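Local coordinates for lipoprotein (Streptococcus pneumoniae, PDB 3CX3), which probably captures zinc at the cell surface as the substrate-binding lipoprotein of an ABC transporter for metal uptake, holding the ion in a four-residue site, at residues F62-H67 with S71-L76; Q155-K160 with T267-L272; N197-A202 with Q219-T224. All coordinates share one frame; numbering follows the deposited sequence. Where two conformers were deposited one is given.

Contact 1 of 3, residues F62-H67 with S71-L76; sequences FVYHSH and SWAGSL
Ser71 meets the backbone of His67, in the loop after strand 61-64: Ser71 CA is 3.9 Å from His67 O, a backbone touch between two exposed residues. The imidazole of His67 leads elsewhere, its ND1 hydrogen-bonded to Glu89. Next comes Trp72, whose CB points away from the strand while the indole swings back. Its edge receives the Phe62 ring, with Phe62 CZ 4.4 Å from Trp72 NE1 and near the indole plane; Pro48 also touches this indole.

Ala73 makes the central contact. Its CB sits over the middle of the Tyr64 ring, 3.6 Å from the centroid and only 8° off the ring normal, a CH-pi contact in which one methyl lies within 4.0 Å of all six ring carbons. With CG between the backbone N and the carbonyl carbon (chi1 72°), the tyrosine turns one face to Ala73; Ser66 O lies in plane at the ring edge. Gly74 passes the phenol end without a hydrogen bond. The chain turns back here, with a weak bond of 3.5 Å from Leu76 N to Ala73 O. In the conformer given, Leu76 CD2 comes to 4.0 Å from Phe62 CD2, obliquely to the ring, a less certain contact because this side chain has two positions; the same leucine also touches Ile53, Ile56 and Tyr57 of helix 50-58.

Strand 61-64 thus presents two alternate aromatic side chains from one face of the parallel sheet, and an irregular loop settles on them. The contact between the two segments is apolar, methyl groups fitted to rings with no hydrogen bond, while the polar hold on the turn comes from Glu70, whose carboxylate oxygens meet the amides of His65 and Ser66.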
loop_
_atom_site.group_PDB
_atom_site.type_symbol
_atom_site.label_atom_id
_atom_site.label_comp_id
_atom_site.label_asym_id
_atom_site.label_seq_id
_atom_site.Cartn_x
_atom_site.Cartn_y
_atom_site.Cartn_z
ATOM N N PHE A 62 -12.700 0.399 13.367
ATOM C CA PHE A 62 -11.411 0.873 12.903
ATOM C C PHE A 62 -10.637 -0.198 12.157
ATOM O O PHE A 62 -10.469 -1.331 12.640
ATOM C CB PHE A 62 -10.581 1.450 14.041
ATOM C CG PHE A 62 -9.217 1.925 13.608
ATOM C CD1 PHE A 62 -9.084 3.047 12.779
ATOM C CD2 PHE A 62 -8.072 1.262 14.027
ATOM C CE1 PHE A 62 -7.831 3.491 12.387
ATOM C CE2 PHE A 62 -6.801 1.717 13.640
ATOM C CZ PHE A 62 -6.685 2.825 12.818
ATOM N N VAL A 63 -10.163 0.186 10.973
ATOM C CA VAL A 63 -9.507 -0.739 10.053
ATOM C C VAL A 63 -8.101 -0.295 9.707
ATOM O O VAL A 63 -7.915 0.803 9.158
ATOM C CB VAL A 63 -10.319 -0.916 8.740
ATOM C CG1 VAL A 63 -9.626 -1.866 7.805
ATOM C CG2 VAL A 63 -11.712 -1.426 9.035
ATOM N N TYR A 64 -7.118 -1.142 10.038
ATOM C CA TYR A 64 -5.744 -0.907 9.620
ATOM C C TYR A 64 -5.223 -2.043 8.728
ATOM O O TYR A 64 -5.942 -3.021 8.486
ATOM C CB TYR A 64 -4.818 -0.563 10.825
ATOM C CG TYR A 64 -4.512 -1.717 11.728
ATOM C CD1 TYR A 64 -5.436 -2.168 12.652
ATOM C CD2 TYR A 64 -3.289 -2.374 11.644
ATOM C CE1 TYR A 64 -5.143 -3.244 13.474
ATOM C CE2 TYR A 64 -2.992 -3.449 12.460
ATOM C CZ TYR A 64 -3.931 -3.881 13.367
ATOM O OH TYR A 64 -3.635 -4.954 14.185
ATOM N N HIS A 65 -4.004 -1.899 8.201
ATOM C CA HIS A 65 -3.429 -2.894 7.283
ATOM C C HIS A 65 -2.904 -4.105 8.037
ATOM O O HIS A 65 -3.392 -5.211 7.816
ATOM C CB HIS A 65 -2.356 -2.260 6.383
ATOM C CG HIS A 65 -1.584 -3.229 5.527
ATOM N ND1 HIS A 65 -2.154 -3.941 4.490
ATOM C CD2 HIS A 65 -0.264 -3.549 5.514
ATOM C CE1 HIS A 65 -1.230 -4.696 3.908
ATOM N NE2 HIS A 65 -0.071 -4.459 4.497
ATOM N N SER A 66 -1.936 -3.890 8.940
ATOM C CA SER A 66 -1.127 -4.989 9.494
ATOM C C SER A 66 -0.353 -4.610 10.738
ATOM O O SER A 66 0.076 -3.471 10.886
ATOM C CB SER A 66 -0.123 -5.458 8.443
ATOM O OG SER A 66 0.793 -6.385 8.971
ATOM N N HIS A 67 -0.116 -5.581 11.617
ATOM C CA HIS A 67 0.602 -5.321 12.854
ATOM C C HIS A 67 2.049 -4.917 12.569
ATOM O O HIS A 67 2.658 -4.198 13.353
ATOM C CB HIS A 67 0.520 -6.526 13.815
ATOM C CG HIS A 67 1.031 -7.812 13.235
ATOM N ND1 HIS A 67 0.209 -8.732 12.619
ATOM C CD2 HIS A 67 2.282 -8.340 13.195
ATOM C CE1 HIS A 67 0.933 -9.758 12.201
ATOM N NE2 HIS A 67 2.193 -9.544 12.535
ATOM N N SER A 71 2.049 -0.166 13.808
ATOM C CA SER A 71 2.507 -0.754 15.085
ATOM C C SER A 71 1.692 -0.348 16.316
ATOM O O SER A 71 1.518 -1.166 17.220
ATOM C CB SER A 71 3.971 -0.401 15.343
ATOM O OG SER A 71 4.830 -1.160 14.523
ATOM N N TRP A 72 1.252 0.913 16.393
ATOM C CA TRP A 72 0.180 1.258 17.329
ATOM C C TRP A 72 -1.015 0.576 16.681
ATOM O O TRP A 72 -1.120 0.590 15.462
ATOM C CB TRP A 72 -0.080 2.765 17.353
ATOM C CG TRP A 72 -1.015 3.154 16.236
ATOM C CD1 TRP A 72 -2.395 3.172 16.264
ATOM C CD2 TRP A 72 -0.637 3.488 14.907
ATOM N NE1 TRP A 72 -2.890 3.530 15.030
ATOM C CE2 TRP A 72 -1.832 3.725 14.180
ATOM C CE3 TRP A 72 0.594 3.631 14.265
ATOM C CZ2 TRP A 72 -1.823 4.097 12.853
ATOM C CZ3 TRP A 72 0.605 3.991 12.950
ATOM C CH2 TRP A 72 -0.599 4.226 12.252
ATOM N N ALA A 73 -1.919 -0.017 17.443
ATOM C CA ALA A 73 -3.114 -0.636 16.834
ATOM C C ALA A 73 -3.356 -1.889 17.594
ATOM O O ALA A 73 -4.470 -2.150 18.052
ATOM C CB ALA A 73 -2.909 -0.957 15.347
ATOM N N GLY A 74 -2.301 -2.695 17.667
ATOM C CA GLY A 74 -2.117 -3.585 18.778
ATOM C C GLY A 74 -1.793 -2.558 19.836
ATOM O O GLY A 74 -1.073 -1.585 19.571
ATOM N N SER A 75 -2.362 -2.730 21.018
ATOM C CA SER A 75 -2.158 -1.775 22.092
ATOM C C SER A 75 -3.216 -0.673 22.167
ATOM O O SER A 75 -3.287 0.042 23.171
ATOM C CB SER A 75 -0.736 -1.217 22.066
ATOM O OG SER A 75 0.154 -2.191 22.599
ATOM N N LEU A 76 -4.016 -0.532 21.111
ATOM C CA LEU A 76 -5.298 0.149 21.221
ATOM C C LEU A 76 -6.130 -0.717 22.150
ATOM O O LEU A 76 -6.231 -1.926 21.942
ATOM C CB LEU A 76 -5.981 0.262 19.858
ATOM C CG LEU A 76 -6.073 1.592 19.103
ATOM C CD1 LEU A 76 -4.779 2.392 19.118
ATOM C CD2 LEU A 76 -6.512 1.315 17.677
#

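Contact 2 of 3, residues Q155-K160 with T267-L272; sequences QAFIKK and TYLENL
Phe157 reaches from its helix to Leu269 and Tyr268 at the start of another, and its ring can be followed atom by atom. The CB leaves the backbone obliquely to the partner segment, but with CG anti to the backbone N (chi1 -176°) the ring extends toward the other segment. Beyond CG, Phe157 CD1 lies 4.0 Å from Leu269 CD1. One atom further out, Phe157 CE1 meets Leu269 CG at 3.8 Å. At the tip a second partner joins: Phe157 CZ, still near Leu269 CG, is 3.8 Å from Tyr268 CD2, which approaches the phenylalanine at its edge, in the ring plane.

Leu269 therefore occupies a face and Tyr268 the rim. The methyl Leu269 CD1 stands over the ring centre, 3.9 Å from the Phe157 centroid and 9° off the normal, a CH-pi contact. It also wedges against the helix itself, 3.6 Å from Phe157 O and 3.7 Å from Lys160 CG. Further along helix 147-173, Leu269 touches Ala161 and Leu164, while Phe157 packs on Met23 of helix 18-28 and on Ala128 and Ala132 of helix 125-142. The tyrosine hydroxyl finds its partner outside the contact, in a hydrogen bond with Trp122 O.

One polar pair lies within the second segment: Thr267 N donates to Glu270 OE2 at 2.9 Å, nearly straight but from above the carboxylate plane, so the glutamate reaches back to the amide three residues before it.

The short helical segments run nearly parallel, 15° apart with axes 11.2 Å from each other at closest approach, a spacing bridged by large side chains. Such packing against a single long helix is consistent with the fold of the zinc- and manganese-binding proteins of ABC transporters, in which that helix connects the two lobes.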
loop_
_atom_site.group_PDB
_atom_site.type_symbol
_atom_site.label_atom_id
_atom_site.label_comp_id
_atom_site.label_asym_id
_atom_site.label_seq_id
_atom_site.Cartn_x
_atom_site.Cartn_y
_atom_site.Cartn_z
ATOM N N GLN A 155 -16.105 -9.088 -4.372
ATOM C CA GLN A 155 -16.097 -10.067 -5.453
ATOM C C GLN A 155 -15.762 -9.489 -6.815
ATOM O O GLN A 155 -14.989 -10.080 -7.593
ATOM C CB GLN A 155 -17.443 -10.778 -5.521
ATOM C CG GLN A 155 -17.297 -12.256 -5.778
ATOM C CD GLN A 155 -16.040 -12.806 -5.132
ATOM O OE1 GLN A 155 -15.087 -13.173 -5.824
ATOM N NE2 GLN A 155 -16.013 -12.825 -3.796
ATOM N N ALA A 156 -16.370 -8.342 -7.104
ATOM C CA ALA A 156 -16.041 -7.584 -8.292
ATOM C C ALA A 156 -14.586 -7.186 -8.183
ATOM O O ALA A 156 -13.825 -7.331 -9.142
ATOM C CB ALA A 156 -16.912 -6.337 -8.396
ATOM N N PHE A 157 -14.195 -6.699 -7.006
ATOM C CA PHE A 157 -12.874 -6.130 -6.834
ATOM C C PHE A 157 -11.861 -7.201 -7.227
ATOM O O PHE A 157 -11.105 -7.024 -8.191
ATOM C CB PHE A 157 -12.695 -5.623 -5.399
ATOM C CG PHE A 157 -11.380 -4.931 -5.136
ATOM C CD1 PHE A 157 -11.277 -3.538 -5.226
ATOM C CD2 PHE A 157 -10.259 -5.662 -4.760
ATOM C CE1 PHE A 157 -10.077 -2.890 -4.956
ATOM C CE2 PHE A 157 -9.043 -5.036 -4.492
ATOM C CZ PHE A 157 -8.946 -3.647 -4.580
ATOM N N ILE A 158 -11.897 -8.333 -6.531
ATOM C CA ILE A 158 -10.949 -9.413 -6.806
ATOM C C ILE A 158 -10.952 -9.792 -8.278
ATOM O O ILE A 158 -9.914 -10.137 -8.814
ATOM C CB ILE A 158 -11.085 -10.663 -5.837
ATOM C CG1 ILE A 158 -11.777 -11.861 -6.499
ATOM C CG2 ILE A 158 -11.727 -10.292 -4.492
ATOM C CD1 ILE A 158 -10.808 -12.952 -6.987
ATOM N N LYS A 159 -12.113 -9.686 -8.925
ATOM C CA LYS A 159 -12.275 -10.025 -10.347
ATOM C C LYS A 159 -11.540 -9.060 -11.268
ATOM O O LYS A 159 -10.870 -9.481 -12.213
ATOM C CB LYS A 159 -13.756 -10.048 -10.715
ATOM C CG LYS A 159 -14.054 -10.212 -12.204
ATOM C CD LYS A 159 -15.281 -9.397 -12.617
ATOM C CE LYS A 159 -15.192 -7.935 -12.145
ATOM N NZ LYS A 159 -15.672 -7.006 -13.204
ATOM N N LYS A 160 -11.673 -7.763 -11.006
ATOM C CA LYS A 160 -11.004 -6.760 -11.832
ATOM C C LYS A 160 -9.543 -6.616 -11.417
ATOM O O LYS A 160 -8.767 -5.936 -12.083
ATOM C CB LYS A 160 -11.753 -5.410 -11.840
ATOM C CG LYS A 160 -12.199 -4.882 -10.472
ATOM C CD LYS A 160 -13.161 -3.703 -10.606
ATOM C CE LYS A 160 -14.067 -3.549 -9.368
ATOM N NZ LYS A 160 -13.360 -3.133 -8.113
ATOM N N THR A 267 -10.431 4.905 -8.990
ATOM C CA THR A 267 -10.689 3.789 -8.083
ATOM C C THR A 267 -9.353 3.406 -7.426
ATOM O O THR A 267 -8.359 4.085 -7.652
ATOM C CB THR A 267 -11.326 2.611 -8.902
ATOM O OG1 THR A 267 -12.481 2.098 -8.230
ATOM C CG2 THR A 267 -10.368 1.490 -9.129
ATOM N N TYR A 268 -9.304 2.356 -6.607
ATOM C CA TYR A 268 -7.996 1.889 -6.119
ATOM C C TYR A 268 -7.246 1.195 -7.246
ATOM O O TYR A 268 -6.123 1.579 -7.587
ATOM C CB TYR A 268 -8.108 0.955 -4.912
ATOM C CG TYR A 268 -6.764 0.402 -4.505
ATOM C CD1 TYR A 268 -5.853 1.191 -3.819
ATOM C CD2 TYR A 268 -6.393 -0.894 -4.830
ATOM C CE1 TYR A 268 -4.610 0.707 -3.467
ATOM C CE2 TYR A 268 -5.142 -1.390 -4.466
ATOM C CZ TYR A 268 -4.262 -0.579 -3.784
ATOM O OH TYR A 268 -3.026 -1.042 -3.433
ATOM N N LEU A 269 -7.888 0.182 -7.827
ATOM C CA LEU A 269 -7.314 -0.597 -8.910
ATOM C C LEU A 269 -6.948 0.243 -10.134
ATOM O O LEU A 269 -5.960 -0.045 -10.822
ATOM C CB LEU A 269 -8.237 -1.748 -9.280
ATOM C CG LEU A 269 -8.152 -2.905 -8.281
ATOM C CD1 LEU A 269 -9.141 -4.003 -8.630
ATOM C CD2 LEU A 269 -6.725 -3.464 -8.188
ATOM N N GLU A 270 -7.729 1.288 -10.381
ATOM C CA GLU A 270 -7.425 2.274 -11.407
ATOM C C GLU A 270 -6.094 2.997 -11.155
ATOM O O GLU A 270 -5.344 3.234 -12.106
ATOM C CB GLU A 270 -8.588 3.256 -11.559
ATOM C CG GLU A 270 -9.797 2.613 -12.227
ATOM C CD GLU A 270 -10.992 3.528 -12.385
ATOM O OE1 GLU A 270 -11.950 3.087 -13.053
ATOM O OE2 GLU A 270 -10.993 4.666 -11.856
ATOM N N ASN A 271 -5.798 3.329 -9.888
ATOM C CA ASN A 271 -4.496 3.914 -9.501
ATOM C C ASN A 271 -3.330 2.912 -9.504
ATOM O O ASN A 271 -2.193 3.254 -9.896
ATOM C CB ASN A 271 -4.561 4.567 -8.113
ATOM C CG ASN A 271 -5.239 5.923 -8.117
ATOM O OD1 ASN A 271 -4.755 6.890 -8.714
ATOM N ND2 ASN A 271 -6.345 6.011 -7.395
ATOM N N LEU A 272 -3.602 1.692 -9.025
ATOM C CA LEU A 272 -2.633 0.604 -9.124
ATOM C C LEU A 272 -2.253 0.416 -10.589
ATOM O O LEU A 272 -1.072 0.491 -10.947
ATOM C CB LEU A 272 -3.186 -0.689 -8.507
ATOM C CG LEU A 272 -2.328 -1.960 -8.401
ATOM C CD1 LEU A 272 -0.940 -1.741 -7.804
ATOM C CD2 LEU A 272 -3.066 -2.981 -7.593
#

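Contact 3 of 3, residues N197-A202 with Q219-T224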
loop_
_atom_site.group_PDB
_atom_site.type_symbol
_atom_site.label_atom_id
_atom_site.label_comp_id
_atom_site.label_asym_id
_atom_site.label_seq_id
_atom_site.Cartn_x
_atom_site.Cartn_y
_atom_site.Cartn_z
ATOM N N ASN A 197 12.669 -7.714 -10.960
ATOM C CA ASN A 197 13.313 -7.534 -9.669
ATOM C C ASN A 197 13.537 -6.048 -9.429
ATOM O O ASN A 197 13.868 -5.311 -10.353
ATOM C CB ASN A 197 14.610 -8.336 -9.554
ATOM C CG ASN A 197 15.734 -7.740 -10.345
ATOM O OD1 ASN A 197 15.721 -7.763 -11.574
ATOM N ND2 ASN A 197 16.732 -7.204 -9.643
ATOM N N GLN A 198 13.320 -5.617 -8.195
ATOM C CA GLN A 198 13.478 -4.210 -7.856
ATOM C C GLN A 198 14.634 -3.908 -6.932
ATOM O O GLN A 198 15.225 -4.796 -6.330
ATOM C CB GLN A 198 12.184 -3.630 -7.250
ATOM C CG GLN A 198 11.586 -4.426 -6.133
ATOM C CD GLN A 198 12.278 -4.213 -4.820
ATOM O OE1 GLN A 198 12.410 -3.084 -4.338
ATOM N NE2 GLN A 198 12.698 -5.310 -4.204
ATOM N N LEU A 199 14.942 -2.621 -6.836
ATOM C CA LEU A 199 15.822 -2.103 -5.800
ATOM C C LEU A 199 15.245 -0.790 -5.281
ATOM O O LEU A 199 14.886 0.126 -6.065
ATOM C CB LEU A 199 17.259 -1.930 -6.310
ATOM C CG LEU A 199 18.310 -1.456 -5.303
ATOM C CD1 LEU A 199 18.661 -2.537 -4.268
ATOM C CD2 LEU A 199 19.567 -1.013 -6.029
ATOM N N GLY A 200 15.118 -0.712 -3.959
ATOM C CA GLY A 200 14.709 0.536 -3.335
ATOM C C GLY A 200 15.921 1.314 -2.873
ATOM O O GLY A 200 16.897 0.721 -2.388
ATOM N N ILE A 201 15.874 2.637 -3.023
ATOM C CA ILE A 201 16.933 3.472 -2.461
ATOM C C ILE A 201 16.935 3.332 -0.924
ATOM O O ILE A 201 17.986 3.071 -0.300
ATOM C CB ILE A 201 16.844 4.919 -2.976
ATOM C CG1 ILE A 201 17.266 4.953 -4.440
ATOM C CG2 ILE A 201 17.791 5.876 -2.190
ATOM C CD1 ILE A 201 16.650 6.081 -5.230
ATOM N N ALA A 202 15.744 3.436 -0.329
ATOM C CA ALA A 202 15.565 3.174 1.117
ATOM C C ALA A 202 15.030 1.752 1.378
ATOM O O ALA A 202 14.604 1.071 0.437
ATOM C CB ALA A 202 14.661 4.212 1.730
ATOM N N GLN A 219 24.528 2.979 -6.814
ATOM C CA GLN A 219 25.070 3.768 -7.928
ATOM C C GLN A 219 25.528 2.907 -9.093
ATOM O O GLN A 219 25.327 3.273 -10.249
ATOM C CB GLN A 219 26.253 4.614 -7.470
ATOM C CG GLN A 219 25.936 6.065 -7.187
ATOM C CD GLN A 219 27.194 6.875 -6.898
ATOM O OE1 GLN A 219 27.421 7.295 -5.759
ATOM N NE2 GLN A 219 28.026 7.086 -7.929
ATOM N N GLU A 220 26.147 1.769 -8.781
ATOM C CA GLU A 220 26.768 0.899 -9.779
ATOM C C GLU A 220 25.814 -0.162 -10.255
ATOM O O GLU A 220 25.975 -0.710 -11.345
ATOM C CB GLU A 220 28.045 0.274 -9.219
ATOM C CG GLU A 220 29.270 1.140 -9.519
ATOM C CD GLU A 220 30.137 1.405 -8.304
ATOM O OE1 GLU A 220 30.435 0.432 -7.567
ATOM O OE2 GLU A 220 30.523 2.588 -8.100
ATOM N N PHE A 221 24.822 -0.437 -9.413
ATOM C CA PHE A 221 23.676 -1.255 -9.749
ATOM C C PHE A 221 22.911 -0.661 -10.927
ATOM O O PHE A 221 22.445 -1.379 -11.812
ATOM C CB PHE A 221 22.759 -1.343 -8.528
ATOM C CG PHE A 221 21.586 -2.236 -8.725
ATOM C CD1 PHE A 221 21.629 -3.555 -8.283
ATOM C CD2 PHE A 221 20.447 -1.772 -9.369
ATOM C CE1 PHE A 221 20.545 -4.408 -8.461
ATOM C CE2 PHE A 221 19.364 -2.601 -9.563
ATOM C CZ PHE A 221 19.410 -3.935 -9.106
ATOM N N VAL A 222 22.771 0.660 -10.905
ATOM C CA VAL A 222 22.143 1.427 -11.971
ATOM C C VAL A 222 22.920 1.208 -13.268
ATOM O O VAL A 222 22.337 1.139 -14.358
ATOM C CB VAL A 222 22.134 2.933 -11.598
ATOM C CG1 VAL A 222 21.435 3.779 -12.666
ATOM C CG2 VAL A 222 21.461 3.137 -10.252
ATOM N N LYS A 223 24.240 1.087 -13.124
ATOM C CA LYS A 223 25.137 0.891 -14.248
ATOM C C LYS A 223 25.155 -0.576 -14.704
ATOM O O LYS A 223 24.860 -0.862 -15.855
ATOM C CB LYS A 223 26.545 1.413 -13.896
ATOM C CG LYS A 223 27.513 1.539 -15.086
ATOM C CD LYS A 223 27.276 2.820 -15.888
ATOM C CE LYS A 223 28.092 2.830 -17.178
ATOM N NZ LYS A 223 27.563 1.851 -18.179
ATOM N N THR A 224 25.503 -1.488 -13.797
ATOM C CA THR A 224 25.508 -2.935 -14.061
ATOM C C THR A 224 24.257 -3.420 -14.782
ATOM O O THR A 224 24.342 -4.029 -15.848
ATOM C CB THR A 224 25.562 -3.735 -12.753
ATOM O OG1 THR A 224 26.535 -3.157 -11.881
ATOM C CG2 THR A 224 25.892 -5.200 -13.017
#
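Leu199 and Phe221 come together from opposite directions, the leucine reaching off a strand and the phenylalanine off a helix. The touching branch is Leu199 CD2, which rests over one face of the aromatic ring 3.7 Å from its centroid and 18° off the normal, a CH-pi contact displaced toward the rim. Its closest ring atom is Phe221 CD2, 3.5 Å from Leu199 CD2. Further round, Leu199 CB is 3.9 Å from Phe221 CE2, so the base of the leucine follows the ring outward. Asn197 approaches at the edge, its ND2 near the ring plane and 4.3 Å from Phe221 CZ, without a hydrogen bond between the segments. Leu199 has CG anti to the backbone N (chi1 -177°) and Phe221 has the same setting, which extends each side chain toward the other segment.

Helix 213-224 belongs to a beta-alpha-beta crossover: it follows strand 198-200, outermost within the chain's second parallel sheet, and leads to strand 230-232 on the far side of strand 180-182. The parallel sheet of order 2-1-3-4, with helices in its crossovers, forms an alpha/beta lobe, as in metal-binding proteins of this family, and this contact seats the crossover helix against the sheet margin.

In the next shell, backbone hydrogen bonds with Phe180 and Thr182 hold Leu199 in the sheet. Phe221 also touches Thr179 and meets the ring of Tyr225, the planes at about 45°. Near the helix end, the hydroxyl of Thr224 turns back on the preceding turn: Thr224 OG1 donates to Glu220 O over 2.6 Å, from above the carbonyl plane. Beyond the strand, Ala202 O pairs with the hydroxyl of Thr185, the residue after the zinc ligand His184.

Overall arrangement
The three contacts lie in different parts of a two-lobed protein whose zinc ion, held by His44, His120, His184 and Glu259, sits between the lobes. Contact 1 belongs to the lobe of the first parallel sheet and contact 3 to that of the second, their centres about 32 Å apart. Contact 2 joins helix 147-173 to helix 268-281, near helices 18-28 and 125-142, its centre about 24 Å from that of contact 1 and about 30 Å from that of contact 3. In sequence, contact 3 is nested within the span that contact 2 closes. None touches another. The side chains of Trp72 in contact 1 and Tyr268 in contact 2 lie about 12 and 11 Å from the zinc.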